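Lipolytic protein G-D-S-L family (Veillonella parvula DSM 2008, PDB 4RW0) is a GDSL-family hydrolase of the SGNH clan that probably cleaves ester bonds of lipid or other acylated substrates. Local coordinates at residues R23-I28 and F71-T76; D30-N35 and K177-F182; Q130-A135 and V142-T147. One frame throughout, in Å; residues are numbered along the deposited sequence.

Contact 1. Residues R23-I28 and F71-T76; sequences RGWVEI and FLMCGT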
loop_
_atom_site.group_PDB
_atom_site.type_symbol
_atom_site.label_atom_id
_atom_site.label_comp_id
_atom_site.label_asym_id
_atom_site.label_seq_id
_atom_site.Cartn_x
_atom_site.Cartn_y
_atom_site.Cartn_z
ATOM N N ARG A 23 -1.026 2.271 -15.792
ATOM C CA ARG A 23 -0.394 1.001 -15.578
ATOM C C ARG A 23 0.181 0.719 -14.212
ATOM O O ARG A 23 0.747 -0.347 -13.962
ATOM C CB ARG A 23 0.664 0.811 -16.654
ATOM C CG ARG A 23 -0.006 0.514 -17.986
ATOM C CD ARG A 23 0.896 0.549 -19.204
ATOM N NE ARG A 23 0.071 0.305 -20.385
ATOM C CZ ARG A 23 0.274 -0.664 -21.271
ATOM N NH1 ARG A 23 1.305 -1.487 -21.145
ATOM N NH2 ARG A 23 -0.556 -0.799 -22.296
ATOM N N GLY A 24 0.050 1.647 -13.324
ATOM C CA GLY A 24 0.259 1.418 -11.894
ATOM C C GLY A 24 -0.858 0.548 -11.395
ATOM O O GLY A 24 -1.963 0.490 -11.993
ATOM N N TRP A 25 -0.662 -0.143 -10.288
ATOM C CA TRP A 25 -1.666 -1.084 -9.837
ATOM C C TRP A 25 -2.999 -0.484 -9.458
ATOM O O TRP A 25 -4.045 -1.089 -9.650
ATOM C CB TRP A 25 -1.161 -1.979 -8.683
ATOM C CG TRP A 25 -0.881 -1.285 -7.347
ATOM C CD1 TRP A 25 0.281 -0.662 -6.955
ATOM C CD2 TRP A 25 -1.819 -1.078 -6.293
ATOM N NE1 TRP A 25 0.101 -0.094 -5.681
ATOM C CE2 TRP A 25 -1.179 -0.338 -5.274
ATOM C CE3 TRP A 25 -3.136 -1.440 -6.112
ATOM C CZ2 TRP A 25 -1.812 -0.034 -4.063
ATOM C CZ3 TRP A 25 -3.766 -1.096 -4.964
ATOM C CH2 TRP A 25 -3.102 -0.385 -3.941
ATOM N N VAL A 26 -2.992 0.730 -8.938
ATOM C CA VAL A 26 -4.282 1.368 -8.580
ATOM C C VAL A 26 -5.133 1.628 -9.795
ATOM O O VAL A 26 -6.346 1.361 -9.827
ATOM C CB VAL A 26 -4.046 2.688 -7.774
ATOM C CG1 VAL A 26 -5.367 3.428 -7.489
ATOM C CG2 VAL A 26 -3.311 2.384 -6.478
ATOM N N GLU A 27 -4.452 2.036 -10.821
ATOM C CA GLU A 27 -5.165 2.357 -11.983
ATOM C C GLU A 27 -5.697 1.154 -12.747
ATOM O O GLU A 27 -6.793 1.203 -13.304
ATOM C CB GLU A 27 -4.276 3.261 -12.841
ATOM C CG GLU A 27 -4.192 4.708 -12.343
ATOM C CD GLU A 27 -3.307 4.901 -11.114
ATOM O OE1 GLU A 27 -2.322 4.149 -10.948
ATOM O OE2 GLU A 27 -3.596 5.815 -10.307
ATOM N N ILE A 28 -4.922 0.078 -12.750
ATOM C CA ILE A 28 -5.377 -1.228 -13.260
ATOM C C ILE A 28 -6.636 -1.652 -12.512
ATOM O O ILE A 28 -7.632 -2.065 -13.121
ATOM C CB ILE A 28 -4.232 -2.301 -13.168
ATOM C CG1 ILE A 28 -3.121 -1.907 -14.131
ATOM C CG2 ILE A 28 -4.782 -3.632 -13.575
ATOM C CD1 ILE A 28 -1.870 -2.754 -14.018
ATOM N N PHE A 71 -7.392 2.802 1.506
ATOM C CA PHE A 71 -6.217 1.960 1.428
ATOM C C PHE A 71 -4.964 2.724 1.894
ATOM O O PHE A 71 -4.815 3.853 1.517
ATOM C CB PHE A 71 -6.032 1.503 -0.044
ATOM C CG PHE A 71 -4.670 0.845 -0.291
ATOM C CD1 PHE A 71 -4.506 -0.524 -0.061
ATOM C CD2 PHE A 71 -3.554 1.585 -0.589
ATOM C CE1 PHE A 71 -3.302 -1.127 -0.237
ATOM C CE2 PHE A 71 -2.308 0.955 -0.754
ATOM C CZ PHE A 71 -2.199 -0.410 -0.542
ATOM N N LEU A 72 -4.098 2.138 2.704
ATOM C CA LEU A 72 -2.883 2.747 3.177
ATOM C C LEU A 72 -1.718 1.752 3.000
ATOM O O LEU A 72 -1.801 0.571 3.343
ATOM C CB LEU A 72 -2.918 2.973 4.701
ATOM C CG LEU A 72 -4.115 3.657 5.222
ATOM C CD1 LEU A 72 -4.049 3.703 6.732
ATOM C CD2 LEU A 72 -4.080 5.044 4.612
HETATM N N MSE A 73 -0.602 2.275 2.593
HETATM C CA MSE A 73 0.631 1.485 2.558
HETATM C C MSE A 73 1.825 2.392 2.508
HETATM O O MSE A 73 1.914 3.281 1.607
HETATM C CB MSE A 73 0.593 0.545 1.308
HETATM C CG MSE A 73 1.896 -0.182 1.237
HETATM SE SE MSE A 73 1.878 -1.525 -0.279
HETATM C CE MSE A 73 1.721 -0.358 -1.895
ATOM N N CYS A 74 2.810 2.224 3.406
ATOM C CA CYS A 74 3.970 3.111 3.394
ATOM C C CYS A 74 5.110 2.541 4.257
ATOM O O CYS A 74 4.940 1.552 4.941
ATOM C CB CYS A 74 3.546 4.495 3.924
ATOM S SG CYS A 74 4.464 5.873 3.216
ATOM N N GLY A 75 6.268 3.163 4.212
ATOM C CA GLY A 75 7.355 2.825 5.129
ATOM C C GLY A 75 8.648 2.507 4.490
ATOM O O GLY A 75 9.707 2.665 5.100
ATOM N N THR A 76 8.612 2.113 3.210
ATOM C CA THR A 76 9.868 1.914 2.484
ATOM C C THR A 76 10.865 3.029 2.603
ATOM O O THR A 76 12.073 2.784 2.828
ATOM C CB THR A 76 9.576 1.650 0.972
ATOM O OG1 THR A 76 8.860 0.424 0.891
ATOM C CG2 THR A 76 10.855 1.626 0.096
#

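Contact 2. Residues D30-N35 and K177-F182; sequences DASIEN and KALEVF. With NA (sodium ion), chain D.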
loop_
_atom_site.group_PDB
_atom_site.type_symbol
_atom_site.label_atom_id
_atom_site.label_comp_id
_atom_site.label_asym_id
_atom_site.label_seq_id
_atom_site.Cartn_x
_atom_site.Cartn_y
_atom_site.Cartn_z
ATOM N N ASP A 30 -8.773 0.256 -10.982
ATOM C CA ASP A 30 -9.875 1.122 -11.284
ATOM C C ASP A 30 -10.541 0.778 -12.657
ATOM O O ASP A 30 -11.798 0.927 -12.820
ATOM C CB ASP A 30 -9.394 2.563 -11.349
ATOM C CG ASP A 30 -10.551 3.557 -11.452
ATOM O OD1 ASP A 30 -11.246 3.840 -10.504
ATOM O OD2 ASP A 30 -10.768 4.072 -12.511
ATOM N N ALA A 31 -9.684 0.360 -13.600
ATOM C CA ALA A 31 -10.137 -0.010 -14.940
ATOM C C ALA A 31 -10.772 -1.377 -14.892
ATOM O O ALA A 31 -11.541 -1.737 -15.802
ATOM C CB ALA A 31 -8.978 0.012 -15.941
ATOM N N SER A 32 -10.503 -2.161 -13.862
ATOM C CA SER A 32 -11.078 -3.502 -13.804
ATOM C C SER A 32 -12.389 -3.609 -13.088
ATOM O O SER A 32 -13.048 -4.619 -13.227
ATOM C CB SER A 32 -10.132 -4.476 -13.100
ATOM O OG SER A 32 -8.856 -4.408 -13.719
ATOM N N ILE A 33 -12.780 -2.638 -12.277
ATOM C CA ILE A 33 -14.042 -2.721 -11.520
ATOM C C ILE A 33 -14.919 -1.528 -11.879
ATOM O O ILE A 33 -14.535 -0.360 -11.723
ATOM C CB ILE A 33 -13.841 -2.700 -10.022
ATOM C CG1 ILE A 33 -12.936 -3.821 -9.602
ATOM C CG2 ILE A 33 -15.158 -2.965 -9.315
ATOM C CD1 ILE A 33 -12.537 -3.780 -8.138
ATOM N N GLU A 34 -16.119 -1.820 -12.365
ATOM C CA GLU A 34 -16.952 -0.767 -12.924
ATOM C C GLU A 34 -17.509 0.146 -11.851
ATOM O O GLU A 34 -17.353 1.357 -11.970
ATOM C CB GLU A 34 -18.115 -1.316 -13.771
ATOM C CG GLU A 34 -18.290 -0.540 -15.091
ATOM C CD GLU A 34 -17.310 -1.013 -16.185
ATOM O OE1 GLU A 34 -17.511 -2.126 -16.737
ATOM O OE2 GLU A 34 -16.339 -0.286 -16.514
ATOM N N ASN A 35 -18.085 -0.392 -10.788
ATOM C CA ASN A 35 -18.708 0.544 -9.850
ATOM C C ASN A 35 -17.880 0.834 -8.580
ATOM O O ASN A 35 -18.435 1.051 -7.518
ATOM C CB ASN A 35 -20.112 0.081 -9.514
ATOM C CG ASN A 35 -21.141 1.214 -9.713
ATOM O OD1 ASN A 35 -21.976 1.490 -8.837
ATOM N ND2 ASN A 35 -21.064 1.900 -10.868
ATOM N N LYS A 177 -3.463 -9.242 -7.174
ATOM C CA LYS A 177 -3.536 -9.576 -5.762
ATOM C C LYS A 177 -4.463 -8.602 -5.014
ATOM O O LYS A 177 -5.230 -9.036 -4.203
ATOM C CB LYS A 177 -2.166 -9.487 -5.159
ATOM C CG LYS A 177 -2.089 -9.897 -3.710
ATOM C CD LYS A 177 -2.463 -11.369 -3.522
ATOM C CE LYS A 177 -1.809 -11.887 -2.271
ATOM N NZ LYS A 177 -1.987 -13.359 -2.244
ATOM N N ALA A 178 -4.454 -7.305 -5.366
ATOM C CA ALA A 178 -5.376 -6.304 -4.699
ATOM C C ALA A 178 -6.824 -6.574 -5.077
ATOM O O ALA A 178 -7.742 -6.460 -4.265
ATOM C CB ALA A 178 -5.003 -4.892 -5.172
ATOM N N LEU A 179 -7.046 -6.979 -6.317
ATOM C CA LEU A 179 -8.366 -7.357 -6.759
ATOM C C LEU A 179 -9.006 -8.552 -6.041
ATOM O O LEU A 179 -10.235 -8.642 -5.968
ATOM C CB LEU A 179 -8.409 -7.568 -8.276
ATOM C CG LEU A 179 -8.260 -6.311 -9.179
ATOM C CD1 LEU A 179 -8.100 -6.677 -10.657
ATOM C CD2 LEU A 179 -9.456 -5.439 -9.010
ATOM N N GLU A 180 -8.212 -9.399 -5.428
ATOM C CA GLU A 180 -8.784 -10.468 -4.649
ATOM C C GLU A 180 -9.526 -9.875 -3.447
ATOM O O GLU A 180 -10.503 -10.452 -3.023
ATOM C CB GLU A 180 -7.749 -11.431 -4.158
ATOM C CG GLU A 180 -7.022 -12.220 -5.255
ATOM C CD GLU A 180 -5.857 -13.090 -4.666
ATOM O OE1 GLU A 180 -5.974 -13.559 -3.513
ATOM O OE2 GLU A 180 -4.787 -13.258 -5.327
ATOM N N VAL A 181 -9.105 -8.707 -2.958
ATOM C CA VAL A 181 -9.790 -8.025 -1.817
ATOM C C VAL A 181 -10.818 -7.084 -2.320
ATOM O O VAL A 181 -11.988 -7.147 -1.897
ATOM C CB VAL A 181 -8.759 -7.259 -0.987
ATOM C CG1 VAL A 181 -9.415 -6.200 -0.063
ATOM C CG2 VAL A 181 -7.909 -8.215 -0.206
ATOM N N PHE A 182 -10.470 -6.228 -3.300
ATOM C CA PHE A 182 -11.387 -5.176 -3.737
ATOM C C PHE A 182 -12.649 -5.683 -4.396
ATOM O O PHE A 182 -13.695 -5.024 -4.339
ATOM C CB PHE A 182 -10.748 -4.158 -4.716
ATOM C CG PHE A 182 -9.593 -3.369 -4.152
ATOM C CD1 PHE A 182 -9.594 -2.903 -2.836
ATOM C CD2 PHE A 182 -8.547 -3.021 -4.964
ATOM C CE1 PHE A 182 -8.528 -2.140 -2.358
ATOM C CE2 PHE A 182 -7.462 -2.286 -4.482
ATOM C CZ PHE A 182 -7.467 -1.854 -3.172
HETATM NA NA NA D . -13.789 1.834 -11.728
#

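Contact 3. Residues Q130-A135 and V142-T147; sequences QLKAYA and VIDFYT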
loop_
_atom_site.group_PDB
_atom_site.type_symbol
_atom_site.label_atom_id
_atom_site.label_comp_id
_atom_site.label_asym_id
_atom_site.label_seq_id
_atom_site.Cartn_x
_atom_site.Cartn_y
_atom_site.Cartn_z
ATOM N N GLN A 130 3.960 -7.651 12.045
ATOM C CA GLN A 130 3.180 -6.926 13.046
ATOM C C GLN A 130 1.905 -6.359 12.488
ATOM O O GLN A 130 0.884 -6.310 13.176
ATOM C CB GLN A 130 4.023 -5.857 13.693
ATOM C CG GLN A 130 5.194 -6.397 14.505
ATOM C CD GLN A 130 6.098 -5.305 15.028
ATOM O OE1 GLN A 130 5.767 -4.601 15.970
ATOM N NE2 GLN A 130 7.246 -5.150 14.409
ATOM N N LEU A 131 1.913 -5.956 11.211
ATOM C CA LEU A 131 0.693 -5.446 10.598
ATOM C C LEU A 131 -0.316 -6.553 10.451
ATOM O O LEU A 131 -1.526 -6.371 10.659
ATOM C CB LEU A 131 0.999 -4.829 9.186
ATOM C CG LEU A 131 1.719 -3.482 9.179
ATOM C CD1 LEU A 131 2.103 -3.061 7.736
ATOM C CD2 LEU A 131 0.803 -2.421 9.827
ATOM N N LYS A 132 0.138 -7.722 10.017
ATOM C CA LYS A 132 -0.818 -8.832 9.880
ATOM C C LYS A 132 -1.462 -9.154 11.247
ATOM O O LYS A 132 -2.647 -9.456 11.310
ATOM C CB LYS A 132 -0.180 -10.112 9.361
ATOM C CG LYS A 132 0.349 -10.029 7.976
ATOM C CD LYS A 132 0.859 -11.375 7.517
ATOM C CE LYS A 132 2.269 -11.283 7.023
ATOM N NZ LYS A 132 2.573 -12.471 6.186
ATOM N N ALA A 133 -0.678 -9.067 12.295
ATOM C CA ALA A 133 -1.184 -9.361 13.666
ATOM C C ALA A 133 -2.189 -8.308 14.101
ATOM O O ALA A 133 -3.282 -8.630 14.571
ATOM C CB ALA A 133 -0.034 -9.437 14.632
ATOM N N TYR A 134 -1.868 -7.046 13.859
ATOM C CA TYR A 134 -2.822 -5.954 14.142
ATOM C C TYR A 134 -4.129 -6.116 13.362
ATOM O O TYR A 134 -5.213 -5.904 13.896
ATOM C CB TYR A 134 -2.118 -4.584 13.869
ATOM C CG TYR A 134 -2.953 -3.358 14.176
ATOM C CD1 TYR A 134 -3.872 -2.877 13.271
ATOM C CD2 TYR A 134 -2.835 -2.714 15.395
ATOM C CE1 TYR A 134 -4.650 -1.773 13.564
ATOM C CE2 TYR A 134 -3.635 -1.643 15.722
ATOM C CZ TYR A 134 -4.523 -1.151 14.808
ATOM O OH TYR A 134 -5.272 -0.061 15.146
ATOM N N ALA A 135 -4.049 -6.441 12.072
ATOM C CA ALA A 135 -5.213 -6.504 11.254
ATOM C C ALA A 135 -6.101 -7.670 11.666
ATOM O O ALA A 135 -7.319 -7.585 11.572
ATOM C CB ALA A 135 -4.811 -6.706 9.813
ATOM N N VAL A 142 -6.215 -7.110 4.658
ATOM C CA VAL A 142 -4.834 -6.972 4.290
ATOM C C VAL A 142 -4.598 -7.408 2.817
ATOM O O VAL A 142 -5.115 -8.420 2.360
ATOM C CB VAL A 142 -3.935 -7.811 5.201
ATOM C CG1 VAL A 142 -2.518 -7.863 4.680
ATOM C CG2 VAL A 142 -3.932 -7.237 6.588
ATOM N N ILE A 143 -3.811 -6.625 2.090
ATOM C CA ILE A 143 -3.295 -7.040 0.790
ATOM C C ILE A 143 -1.792 -7.308 0.858
ATOM O O ILE A 143 -0.978 -6.384 1.014
ATOM C CB ILE A 143 -3.612 -6.000 -0.335
ATOM C CG1 ILE A 143 -5.089 -5.618 -0.360
ATOM C CG2 ILE A 143 -3.105 -6.535 -1.700
ATOM C CD1 ILE A 143 -5.416 -4.417 -1.263
ATOM N N ASP A 144 -1.406 -8.578 0.730
ATOM C CA ASP A 144 -0.004 -9.005 0.926
ATOM C C ASP A 144 0.754 -8.892 -0.366
ATOM O O ASP A 144 1.037 -9.922 -1.035
ATOM C CB ASP A 144 0.082 -10.459 1.466
ATOM C CG ASP A 144 1.516 -10.893 1.801
ATOM O OD1 ASP A 144 2.505 -10.127 1.716
ATOM O OD2 ASP A 144 1.693 -12.065 2.160
ATOM N N PHE A 145 1.126 -7.660 -0.743
ATOM C CA PHE A 145 1.909 -7.485 -1.952
ATOM C C PHE A 145 3.284 -8.093 -1.841
ATOM O O PHE A 145 3.892 -8.513 -2.848
ATOM C CB PHE A 145 2.044 -6.013 -2.282
ATOM C CG PHE A 145 0.744 -5.308 -2.610
ATOM C CD1 PHE A 145 0.058 -5.561 -3.808
ATOM C CD2 PHE A 145 0.238 -4.319 -1.760
ATOM C CE1 PHE A 145 -1.077 -4.861 -4.138
ATOM C CE2 PHE A 145 -0.902 -3.620 -2.093
ATOM C CZ PHE A 145 -1.576 -3.889 -3.291
ATOM N N TYR A 146 3.830 -8.082 -0.621
ATOM C CA TYR A 146 5.180 -8.524 -0.399
ATOM C C TYR A 146 5.354 -9.965 -0.965
ATOM O O TYR A 146 6.292 -10.227 -1.727
ATOM C CB TYR A 146 5.539 -8.574 1.121
ATOM C CG TYR A 146 6.961 -9.056 1.376
ATOM C CD1 TYR A 146 7.282 -10.408 1.417
ATOM C CD2 TYR A 146 7.985 -8.160 1.546
ATOM C CE1 TYR A 146 8.592 -10.843 1.583
ATOM C CE2 TYR A 146 9.270 -8.580 1.700
ATOM C CZ TYR A 146 9.574 -9.932 1.740
ATOM O OH TYR A 146 10.925 -10.253 1.890
ATOM N N THR A 147 4.427 -10.836 -0.610
ATOM C CA THR A 147 4.517 -12.249 -0.982
ATOM C C THR A 147 4.362 -12.456 -2.486
ATOM O O THR A 147 5.094 -13.221 -3.120
ATOM C CB THR A 147 3.508 -13.067 -0.208
ATOM O OG1 THR A 147 3.795 -12.925 1.173
ATOM C CG2 THR A 147 3.657 -14.586 -0.535
HETATM O O HOH W 1 4.108 -10.619 3.908
#

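Contact 1. Residues R23-I28 and F71-T76
Trp25 and Phe71 meet as a T-shaped aromatic pair, with the benzo edge of the indole pushed against one face of the phenyl ring. The six-membered ring of Trp25 and the ring of Phe71 have centroids 4.9 Å apart and planes at 71°. CZ2 and CH2 do the touching. Trp25 CZ2 lies 3.5 Å from Phe71 CE2, and CH2 stands over the phenyl face, displaced toward its rim. The two side chains arrive from opposite directions. On the indole, CG sits between the backbone N and the carbonyl carbon (chi1 67°), which sends the ring off the first turn of the helix toward the sheet.

Looser apolar packing adds Met73, a selenomethionine. Its chain runs extended as far as SE and then bends at chi3 (65°), bringing the methyl CE to 4.2 Å from Trp25 CZ2, near the ring nitrogen as well. Val26 CG2, from the same helix, lies 3.5 Å above the indole plane, over the ring centre, and probably limits rotation of the tryptophan.

The one polar atom of this buried indole is satisfied elsewhere: NE1 gives its hydrogen bond to Ile13 O, which helps to hold the ring's orientation.

Trp25 thus fills the layer between helix 25-32 and the central strand 69-73, which hydrogen-bonds to strand 4-10 on one side and strand 104-108 on the other. Helix 12-15 packs against all three residues through Thr14, while Tyr171, Met174 and Phe182 of helix 168-182 close around the indole together with Phe145.

Contact 2. Residues D30-N35 and K177-F182
Ser32 and Leu179 stand across from each other with CA atoms 8.5 Å apart, and Ile33 faces Phe182 at nearly the same spacing. Residues 30-32 finish helix 25-32, and Ile33 is the first to leave helical angles; residues 177-182 are the final turns of helix 168-182. The chain turning out of the first helix presents two carbonyls to a sodium ion: Asp30 O at 2.4 Å and Ile33 O at 2.3 Å from the metal, with Val36 O as a third ligand. The Asp30 carboxylate stays beyond bonding distance of the sodium, and its OD1 accepts from Phe38 N.

The side-chain contact is entirely apolar. Ile33 and Leu179 lie alongside one another, pointing opposite ways, with Ile33 CD1 3.6 Å from Leu179 CD2. The same CD1 reaches Phe182 CB at 3.9 Å, that side chain set roughly perpendicular to it, its ring then turning off to pair edge-to-face with Phe38. The other methyl of Leu179, CD1, rests against Ser32 CB at 3.9 Å. Ser32 OG points back beside its own N (chi1 -53°) and bonds to Ile28 O in its own helix.

Two helix C-termini packed against each other, one tied by sodium to the start of strand 36-40, fit the helical layer on one side of the parallel sheet in this three-layer alpha/beta/alpha fold of SGNH hydrolases.

Contact 3. Residues Q130-A135 and V142-T147
Val142 opens the contact by pressing CG2 against Ala135 CB at 3.4 Å, tighter than an ordinary carbon-carbon contact. That methyl lies beside the backbone N while CG1 takes the anti place (chi1 170°), so a single branch meets the helix. Val142 CA and Ala135 CA are 7.0 Å apart.

Asp144, at the centre of an inverse gamma turn, comes next. It is the N-cap of helix 145-154: OD1 accepts from Thr147 N at 3.1 Å, the hydrogen arriving from well above the carboxylate plane, 59° out of it. Across the contact, Lys132 bends at chi3 (-126°) and brings NZ to 4.1 Å from Asp144 OD2, too far for a salt bridge. A water spans the gap, donating to Asp144 OD1 at 2.8 Å and accepting a weak bond from Lys132 NZ.

Thr147 closes the capping turn with its amide, and its OG1 donates to Asp144 OD2 in a doubtfully short bond.

The methyl pair joins helix 120-138 to strand 141-143 of the beta-alpha-beta unit; the weak water bridge joins it to the N-cap of helix 145-154. The carboxylate serves chiefly its own helix end, and the nearby ammonium probably helps to stabilise its charge.

How the contacts relate
Contact 1 is the core contact, its centre about 5 Å from that of the chain and wholly buried; contacts 2 and 3 are partly buried, and contact 2 lies farthest out. Contacts 1 and 2 share helix 25-32, the first using its start against the sheet, the second its end against another helix. Contacts 1 and 3 reach the same sheet, at a central and an outermost strand. Chemistry follows place: aromatic rings inside, aliphatic branches backed by a metal-bound turn outside, and charge with water where contact 3 nears solvent. Phe145 packs on Met73 of contact 1, and Ile143 on Ala178 and Phe182 of contact 2.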